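Local coordinates for beta-1,3-glucosyltransferase (PDB 5JVV), which is a carbohydrate-active enzyme, probably built on a jelly-roll beta-sandwich of two curved, facing sheets, at residues G84-D89 and P102-V107; Y186-T191 and I195-F200. All coordinates share one frame; numbering follows the deposited sequence.

Contact 1: residues G84-D89 and P102-V107; sequences GLVIAD and PAFWTV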
ATOM      1  N   GLY A  84      -9.195  16.156   0.282  1.00 14.38           N
ATOM      2  CA  GLY A  84      -8.614  16.492  -1.008  1.00 14.08           C
ATOM      3  C   GLY A  84      -8.385  15.279  -1.892  1.00 16.01           C
ATOM      4  O   GLY A  84      -9.054  14.252  -1.742  1.00 15.10           O
ATOM      5  N   LEU A  85      -7.432  15.393  -2.815  1.00 11.92           N
ATOM      6  CA  LEU A  85      -7.098  14.287  -3.705  1.00 11.78           C
ATOM      7  C   LEU A  85      -5.660  13.857  -3.520  1.00 13.53           C
ATOM      8  O   LEU A  85      -4.777  14.691  -3.304  1.00 17.31           O
ATOM      9  CB  LEU A  85      -7.263  14.689  -5.167  1.00 13.08           C
ATOM     10  CG  LEU A  85      -8.583  15.185  -5.718  1.00 17.86           C
ATOM     11  CD1 LEU A  85      -8.411  15.385  -7.217  1.00 20.87           C
ATOM     12  CD2 LEU A  85      -9.683  14.182  -5.432  1.00 22.61           C
ATOM     13  N   VAL A  86      -5.422  12.555  -3.623  1.00  8.84           N
ATOM     14  CA  VAL A  86      -4.071  12.015  -3.674  1.00 12.09           C
ATOM     15  C   VAL A  86      -3.945  11.210  -4.965  1.00 13.41           C
ATOM     16  O   VAL A  86      -4.773  10.345  -5.242  1.00 12.34           O
ATOM     17  CB  VAL A  86      -3.784  11.113  -2.472  1.00 11.87           C
ATOM     18  CG1 VAL A  86      -2.412  10.453  -2.614  1.00 10.17           C
ATOM     19  CG2 VAL A  86      -3.864  11.913  -1.182  1.00 13.16           C
ATOM     20  N   ILE A  87      -2.919  11.507  -5.758  1.00 11.30           N
ATOM     21  CA  ILE A  87      -2.692  10.803  -7.015  1.00 11.49           C
ATOM     22  C   ILE A  87      -1.304  10.197  -6.997  1.00 10.62           C
ATOM     23  O   ILE A  87      -0.314  10.921  -6.922  1.00 10.22           O
ATOM     24  CB  ILE A  87      -2.770  11.766  -8.218  1.00 12.79           C
ATOM     25  CG1 ILE A  87      -4.079  12.562  -8.181  1.00 19.44           C
ATOM     26  CG2 ILE A  87      -2.601  10.999  -9.537  1.00 15.48           C
ATOM     27  CD1 ILE A  87      -5.275  11.803  -8.700  1.00 24.82           C
ATOM     28  N   ALA A  88      -1.221   8.872  -7.047  1.00  9.46           N
ATOM     29  CA  ALA A  88       0.072   8.201  -7.084  1.00  9.43           C
ATOM     30  C   ALA A  88       0.246   7.459  -8.397  1.00 12.03           C
ATOM     31  O   ALA A  88      -0.515   6.533  -8.689  1.00 10.52           O
ATOM     32  CB  ALA A  88       0.203   7.242  -5.924  1.00 11.18           C
ATOM     33  N   ASP A  89       1.236   7.870  -9.193  1.00 10.11           N
ATOM     34  CA  ASP A  89       1.564   7.148 -10.412  1.00  9.06           C
ATOM     35  C   ASP A  89       2.672   6.156 -10.079  1.00 11.78           C
ATOM     36  O   ASP A  89       3.800   6.546  -9.773  1.00 10.17           O
ATOM     37  CB  ASP A  89       1.963   8.126 -11.532  1.00  8.93           C
ATOM     38  CG  ASP A  89       2.289   7.428 -12.839  1.00 10.22           C
ATOM     39  OD1 ASP A  89       2.891   6.341 -12.811  1.00  9.66           O
ATOM     40  OD2 ASP A  89       1.971   7.993 -13.916  1.00 12.96           O
ATOM     41  N   PRO A 102       3.330  -5.793   0.940  1.00  8.00           N
ATOM     42  CA  PRO A 102       3.461  -4.382   0.577  1.00  7.55           C
ATOM     43  C   PRO A 102       2.217  -3.584   0.955  1.00  7.22           C
ATOM     44  O   PRO A 102       1.105  -4.136   1.026  1.00  7.70           O
ATOM     45  CB  PRO A 102       3.572  -4.445  -0.944  1.00  8.09           C
ATOM     46  CG  PRO A 102       2.658  -5.593  -1.309  1.00  9.78           C
ATOM     47  CD  PRO A 102       2.876  -6.614  -0.199  1.00  8.82           C
ATOM     48  N   ALA A 103       2.395  -2.287   1.179  1.00  7.03           N
ATOM     49  CA  ALA A 103       1.248  -1.420   1.452  1.00  7.21           C
ATOM     50  C   ALA A 103       1.510   0.027   1.097  1.00  7.07           C
ATOM     51  O   ALA A 103       2.590   0.556   1.351  1.00  8.61           O
ATOM     52  CB  ALA A 103       0.837  -1.533   2.916  1.00  9.07           C
ATOM     53  N   PHE A 104       0.507   0.637   0.471  1.00  7.15           N
ATOM     54  CA  PHE A 104       0.417   2.083   0.310  1.00  7.78           C
ATOM     55  C   PHE A 104      -0.806   2.469   1.124  1.00  8.73           C
ATOM     56  O   PHE A 104      -1.921   2.038   0.832  1.00  8.96           O
ATOM     57  CB  PHE A 104       0.241   2.458  -1.171  1.00  7.54           C
ATOM     58  CG  PHE A 104      -0.046   3.922  -1.412  1.00  7.47           C
ATOM     59  CD1 PHE A 104       0.558   4.916  -0.636  1.00  7.46           C
ATOM     60  CD2 PHE A 104      -0.889   4.310  -2.455  1.00  7.61           C
ATOM     61  CE1 PHE A 104       0.302   6.267  -0.883  1.00  8.41           C
ATOM     62  CE2 PHE A 104      -1.166   5.661  -2.702  1.00  8.36           C
ATOM     63  CZ  PHE A 104      -0.559   6.640  -1.913  1.00  9.38           C
ATOM     64  N   TRP A 105      -0.604   3.249   2.178  1.00  8.60           N
ATOM     65  CA  TRP A 105      -1.669   3.457   3.145  1.00  9.36           C
ATOM     66  C   TRP A 105      -1.493   4.769   3.898  1.00 10.12           C
ATOM     67  O   TRP A 105      -0.529   5.493   3.665  1.00 12.25           O
ATOM     68  CB  TRP A 105      -1.759   2.252   4.095  1.00  8.46           C
ATOM     69  CG  TRP A 105      -0.532   1.987   4.923  1.00  9.47           C
ATOM     70  CD1 TRP A 105       0.713   1.622   4.481  1.00  9.24           C
ATOM     71  CD2 TRP A 105      -0.457   2.031   6.353  1.00 11.31           C
ATOM     72  NE1 TRP A 105       1.557   1.437   5.561  1.00  8.51           N
ATOM     73  CE2 TRP A 105       0.862   1.690   6.716  1.00 10.69           C
ATOM     74  CE3 TRP A 105      -1.383   2.319   7.362  1.00 13.85           C
ATOM     75  CZ2 TRP A 105       1.282   1.637   8.053  1.00 11.97           C
ATOM     76  CZ3 TRP A 105      -0.964   2.271   8.684  1.00 12.43           C
ATOM     77  CH2 TRP A 105       0.354   1.935   9.017  1.00 14.01           C
ATOM     78  N   THR A 106      -2.442   5.090   4.774  1.00 10.59           N
ATOM     79  CA  THR A 106      -2.379   6.336   5.535  1.00 11.13           C
ATOM     80  C   THR A 106      -2.586   6.057   7.010  1.00 11.72           C
ATOM     81  O   THR A 106      -3.337   5.158   7.381  1.00 12.81           O
ATOM     82  CB  THR A 106      -3.422   7.390   5.049  1.00 12.60           C
ATOM     83  OG1 THR A 106      -4.703   7.128   5.640  1.00 14.32           O
ATOM     84  CG2 THR A 106      -3.538   7.404   3.514  1.00 16.91           C
ATOM     85  N   VAL A 107      -1.909   6.825   7.851  1.00 11.88           N
ATOM     86  CA  VAL A 107      -2.009   6.601   9.286  1.00 15.84           C
ATOM     87  C   VAL A 107      -1.888   7.911  10.061  1.00 16.93           C
ATOM     88  O   VAL A 107      -1.218   8.847   9.621  1.00 17.20           O
ATOM     89  CB  VAL A 107      -0.931   5.596   9.742  1.00 16.58           C
ATOM     90  CG1 VAL A 107       0.448   6.223   9.718  1.00 13.41           C
ATOM     91  CG2 VAL A 107      -1.257   5.028  11.121  1.00 26.67           C
TER
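The ring of Phe104 is the flat group that bridges this contact: the methyl CG1 of Val86 sits at its edge, near the ring plane, whereas CB of Ala88 approaches obliquely. This is a link across the interior of the beta-sandwich. Strand 84-90 belongs to one sheet and strand 100-107 to the other. The spacing agrees with this, since the CA atoms of Ala88 and Phe104 are 9.6 Å apart and those of Val86 and Thr106 11.0 Å, about twice the separation of neighbouring strands within one sheet. The two segments run in roughly opposite directions, and side chains alone span the distance between them. CB of Phe104 points at the facing strand, and with CG anti to the backbone N (chi1 172°) the ring extends to the alternate residues Val86 and Ala88, both of which direct CB at the strand of Phe104. The touching surfaces are entirely apolar and buried, yet small, at 89 Å² for both sides together, so the contact depends on the reach of one aromatic side chain.

Neighbours complete the layer: Phe243, on strand 240-247, stacks with Phe104, and Val86 also packs on Leu294 of strand 289-297. Next along the chain, Trp105 NE1 hydrogen-bonds to Asp244 OD1.

The contact is made by the far rim of the phenyl group. Its CZ lies 4.3 Å from Val86 CG1, while CE2 meets Ala88 CB at 3.8 Å.

Contact 2: residues Y186-T191 and I195-F200; sequences YAMQWT and IKLWFF
Strands 186-190 and 195-200 run antiparallel, their axes 4.7 Å apart at closest approach and 162° between directions. The hydrogen-bonded pairs are Ala187 with Trp198 and Gln189 with Lys196, each joined by two N-H...O bonds; Trp198 N to Ala187 O, at 2.9 Å, lies in the carbonyl plane. Pairs of the other kind alternate with them and put Tyr186, Met188, Trp190, Ile195, Leu197 and Phe199 on one face of the sheet.

There, CB of Phe199 lies over one face of the Tyr186 ring, 3.9 Å from its centroid, a CH-pi contact. The two rings are near parallel (24°) but slid apart, with little overlap; Tyr186 OH hydrogen-bonds to Ser173 O. Met188 CB lies 3.5 Å from Leu197 CD2, and Met188 SD reaches Ile195 CG2 at 3.8 Å. Ile195 CD1 lies over a face of the Trp190 indole, and its CG1 comes 4.0 Å from Trp190 CD1. Met188 and Ile195 both pack on Ile117 of the opposing sheet.

On the other face, Trp198 turns its edge to the 186-190 strand, CH2 coming within 3.6 Å of Gln189 OE1. With its chain extended beyond CG, Gln189 runs alongside Lys196, and one water joins OE1 to Lys196 NZ; Gln189 NE2 hydrogen-bonds to Tyr3 OH.

Thr191 OG1 hydrogen-bonds to Phe194 N in the turn of this beta hairpin, an antiparallel unit in one sheet of what is probably a jelly-roll beta-sandwich.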
ATOM      1  N   TYR A 186      -3.062   5.112  -8.831  1.00 10.10           N
ATOM      2  CA  TYR A 186      -4.037   4.993  -7.757  1.00 10.30           C
ATOM      3  C   TYR A 186      -4.420   6.392  -7.294  1.00 12.52           C
ATOM      4  O   TYR A 186      -3.548   7.234  -7.036  1.00 11.89           O
ATOM      5  CB  TYR A 186      -3.487   4.157  -6.596  1.00 10.27           C
ATOM      6  CG  TYR A 186      -3.868   2.699  -6.712  1.00  9.22           C
ATOM      7  CD1 TYR A 186      -5.060   2.238  -6.171  1.00 10.14           C
ATOM      8  CD2 TYR A 186      -3.053   1.788  -7.379  1.00  9.96           C
ATOM      9  CE1 TYR A 186      -5.430   0.921  -6.272  1.00 10.86           C
ATOM     10  CE2 TYR A 186      -3.415   0.456  -7.487  1.00 10.15           C
ATOM     11  CZ  TYR A 186      -4.614   0.031  -6.931  1.00 10.41           C
ATOM     12  OH  TYR A 186      -5.024  -1.282  -7.018  1.00 12.32           O
ATOM     13  N   ALA A 187      -5.720   6.634  -7.198  1.00 10.19           N
ATOM     14  CA  ALA A 187      -6.237   7.937  -6.812  1.00  9.45           C
ATOM     15  C   ALA A 187      -7.174   7.803  -5.626  1.00 10.70           C
ATOM     16  O   ALA A 187      -7.973   6.867  -5.557  1.00 12.26           O
ATOM     17  CB  ALA A 187      -6.969   8.591  -7.978  1.00 11.94           C
ATOM     18  N   MET A 188      -7.081   8.751  -4.698  1.00 12.23           N
ATOM     19  CA  MET A 188      -8.017   8.821  -3.581  1.00 10.17           C
ATOM     20  C   MET A 188      -8.675  10.188  -3.535  1.00 12.07           C
ATOM     21  O   MET A 188      -7.985  11.208  -3.585  1.00 13.12           O
ATOM     22  CB  MET A 188      -7.295   8.580  -2.255  1.00 10.47           C
ATOM     23  CG  MET A 188      -8.220   8.807  -1.062  1.00 10.64           C
ATOM     24  SD  MET A 188      -7.525   8.358   0.542  1.00 14.07           S
ATOM     25  CE  MET A 188      -6.095   9.428   0.621  1.00 13.33           C
ATOM     26  N   GLN A 189     -10.005  10.207  -3.443  1.00 10.17           N
ATOM     27  CA  GLN A 189     -10.733  11.422  -3.097  1.00 10.98           C
ATOM     28  C   GLN A 189     -11.291  11.260  -1.688  1.00 13.12           C
ATOM     29  O   GLN A 189     -11.981  10.281  -1.402  1.00 12.33           O
ATOM     30  CB  GLN A 189     -11.882  11.680  -4.059  1.00  9.10           C
ATOM     31  CG  GLN A 189     -12.606  12.995  -3.783  1.00 12.58           C
ATOM     32  CD  GLN A 189     -13.853  13.174  -4.626  1.00 16.25           C
ATOM     33  OE1 GLN A 189     -14.406  12.208  -5.151  1.00 14.09           O
ATOM     34  NE2 GLN A 189     -14.304  14.417  -4.756  1.00 18.87           N
ATOM     35  N   TRP A 190     -10.992  12.221  -0.820  1.00 10.99           N
ATOM     36  CA  TRP A 190     -11.398  12.156   0.589  1.00 10.73           C
ATOM     37  C   TRP A 190     -12.228  13.395   0.928  1.00 12.87           C
ATOM     38  O   TRP A 190     -11.727  14.520   0.854  1.00 14.63           O
ATOM     39  CB  TRP A 190     -10.126  12.064   1.443  1.00 11.98           C
ATOM     40  CG  TRP A 190     -10.241  12.224   2.948  1.00 10.76           C
ATOM     41  CD1 TRP A 190     -11.377  12.265   3.710  1.00 12.11           C
ATOM     42  CD2 TRP A 190      -9.141  12.354   3.858  1.00 12.53           C
ATOM     43  NE1 TRP A 190     -11.042  12.415   5.041  1.00 15.23           N
ATOM     44  CE2 TRP A 190      -9.676  12.480   5.154  1.00 14.01           C
ATOM     45  CE3 TRP A 190      -7.754  12.379   3.697  1.00 12.24           C
ATOM     46  CZ2 TRP A 190      -8.873  12.633   6.281  1.00 14.40           C
ATOM     47  CZ3 TRP A 190      -6.952  12.524   4.815  1.00 12.63           C
ATOM     48  CH2 TRP A 190      -7.514  12.653   6.092  1.00 15.06           C
ATOM     49  N   THR A 191     -13.502  13.186   1.266  1.00 11.87           N
ATOM     50  CA  THR A 191     -14.397  14.272   1.684  1.00 11.71           C
ATOM     51  C   THR A 191     -14.978  13.903   3.037  1.00 12.27           C
ATOM     52  O   THR A 191     -14.672  12.835   3.548  1.00 12.24           O
ATOM     53  CB  THR A 191     -15.558  14.488   0.693  1.00 13.57           C
ATOM     54  OG1 THR A 191     -16.475  13.387   0.777  1.00 17.30           O
ATOM     55  CG2 THR A 191     -15.045  14.618  -0.726  1.00 14.13           C
ATOM     56  N   ILE A 195     -14.590   8.235   1.301  1.00 10.19           N
ATOM     57  CA  ILE A 195     -13.288   8.065   0.680  1.00  9.77           C
ATOM     58  C   ILE A 195     -13.505   7.181  -0.535  1.00 10.12           C
ATOM     59  O   ILE A 195     -14.027   6.069  -0.423  1.00 11.85           O
ATOM     60  CB  ILE A 195     -12.275   7.429   1.655  1.00 11.67           C
ATOM     61  CG1 ILE A 195     -11.853   8.475   2.687  1.00 16.12           C
ATOM     62  CG2 ILE A 195     -11.051   6.923   0.903  1.00 12.32           C
ATOM     63  CD1 ILE A 195     -11.354   7.884   3.970  1.00 20.39           C
ATOM     64  N   LYS A 196     -13.140   7.690  -1.708  1.00  9.04           N
ATOM     65  CA  LYS A 196     -13.260   6.917  -2.940  1.00  8.67           C
ATOM     66  C   LYS A 196     -11.880   6.612  -3.482  1.00 11.07           C
ATOM     67  O   LYS A 196     -11.007   7.485  -3.488  1.00 12.02           O
ATOM     68  CB  LYS A 196     -14.069   7.685  -3.980  1.00 10.52           C
ATOM     69  CG  LYS A 196     -15.546   7.783  -3.642  1.00  9.10           C
ATOM     70  CD  LYS A 196     -16.272   8.682  -4.640  1.00 10.30           C
ATOM     71  CE  LYS A 196     -17.753   8.791  -4.319  1.00 12.62           C
ATOM     72  NZ  LYS A 196     -18.469   9.658  -5.322  1.00 16.40           N
ATOM     73  N   LEU A 197     -11.682   5.373  -3.926  1.00 11.22           N
ATOM     74  CA  LEU A 197     -10.395   4.948  -4.482  1.00  9.37           C
ATOM     75  C   LEU A 197     -10.567   4.453  -5.914  1.00 10.39           C
ATOM     76  O   LEU A 197     -11.502   3.699  -6.197  1.00 12.11           O
ATOM     77  CB  LEU A 197      -9.770   3.845  -3.624  1.00 10.89           C
ATOM     78  CG  LEU A 197      -9.574   4.166  -2.142  1.00  9.67           C
ATOM     79  CD1 LEU A 197      -9.079   2.929  -1.389  1.00 10.22           C
ATOM     80  CD2 LEU A 197      -8.578   5.299  -1.987  1.00 11.56           C
ATOM     81  N   TRP A 198      -9.671   4.882  -6.806  1.00 10.68           N
ATOM     82  CA  TRP A 198      -9.679   4.429  -8.193  1.00 10.82           C
ATOM     83  C   TRP A 198      -8.324   3.835  -8.552  1.00 12.07           C
ATOM     84  O   TRP A 198      -7.291   4.269  -8.039  1.00 11.96           O
ATOM     85  CB  TRP A 198      -9.917   5.589  -9.166  1.00 13.46           C
ATOM     86  CG  TRP A 198     -11.261   6.272  -9.141  1.00 11.88           C
ATOM     87  CD1 TRP A 198     -12.315   6.059 -10.000  1.00 12.95           C
ATOM     88  CD2 TRP A 198     -11.666   7.335  -8.270  1.00 11.43           C
ATOM     89  NE1 TRP A 198     -13.356   6.905  -9.689  1.00 12.32           N
ATOM     90  CE2 TRP A 198     -12.985   7.696  -8.630  1.00 11.37           C
ATOM     91  CE3 TRP A 198     -11.050   8.005  -7.204  1.00 11.03           C
ATOM     92  CZ2 TRP A 198     -13.689   8.708  -7.977  1.00 12.95           C
ATOM     93  CZ3 TRP A 198     -11.752   9.010  -6.554  1.00 11.02           C
ATOM     94  CH2 TRP A 198     -13.063   9.349  -6.943  1.00 12.67           C
ATOM     95  N   PHE A 199      -8.333   2.849  -9.446  1.00 12.51           N
ATOM     96  CA  PHE A 199      -7.109   2.380 -10.083  1.00 11.57           C
ATOM     97  C   PHE A 199      -7.267   2.557 -11.586  1.00 14.36           C
ATOM     98  O   PHE A 199      -8.247   2.079 -12.163  1.00 12.92           O
ATOM     99  CB  PHE A 199      -6.817   0.917  -9.745  1.00 10.56           C
ATOM    100  CG  PHE A 199      -5.849   0.265 -10.694  1.00 10.07           C
ATOM    101  CD1 PHE A 199      -4.572   0.789 -10.888  1.00 13.56           C
ATOM    102  CD2 PHE A 199      -6.218  -0.869 -11.407  1.00 14.84           C
ATOM    103  CE1 PHE A 199      -3.678   0.185 -11.771  1.00 15.34           C
ATOM    104  CE2 PHE A 199      -5.329  -1.474 -12.297  1.00 16.57           C
ATOM    105  CZ  PHE A 199      -4.068  -0.949 -12.475  1.00 12.97           C
ATOM    106  N   PHE A 200      -6.319   3.264 -12.201  1.00 11.57           N
ATOM    107  CA  PHE A 200      -6.304   3.470 -13.648  1.00 15.46           C
ATOM    108  C   PHE A 200      -5.076   2.795 -14.215  1.00 14.45           C
ATOM    109  O   PHE A 200      -3.954   3.237 -13.954  1.00 16.02           O
ATOM    110  CB  PHE A 200      -6.243   4.954 -13.979  1.00 16.13           C
ATOM    111  CG  PHE A 200      -7.317   5.768 -13.310  1.00 13.68           C
ATOM    112  CD1 PHE A 200      -8.642   5.625 -13.683  1.00 14.27           C
ATOM    113  CD2 PHE A 200      -6.992   6.691 -12.321  1.00 14.31           C
ATOM    114  CE1 PHE A 200      -9.628   6.375 -13.068  1.00 13.04           C
ATOM    115  CE2 PHE A 200      -7.963   7.451 -11.710  1.00 15.70           C
ATOM    116  CZ  PHE A 200      -9.286   7.296 -12.081  1.00 13.57           C
TER
HETATM  117  O   HOH W   1     -16.952  11.871  -6.170  1.00 18.12           O

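In the fold
Both contacts are buried, but the centre of contact 1 is about 7 Å, and that of contact 2 about 13 Å, from the centre of the chain, with some 9 Å between the two. They share one sheet: strand 84-90 is the neighbour of strand 184-190, and Ala88 N to Tyr186 O (2.8 Å) and Val86 O to Met188 N (2.9 Å) are probable hydrogen bonds between them. Contact 2 is a lateral join within that sheet, backbone-bonded and burying 575 Å², with a partly exposed, water-bridged polar pair on one face. Contact 1 reaches from the sheet to its partner through apolar side chains alone and buries far less.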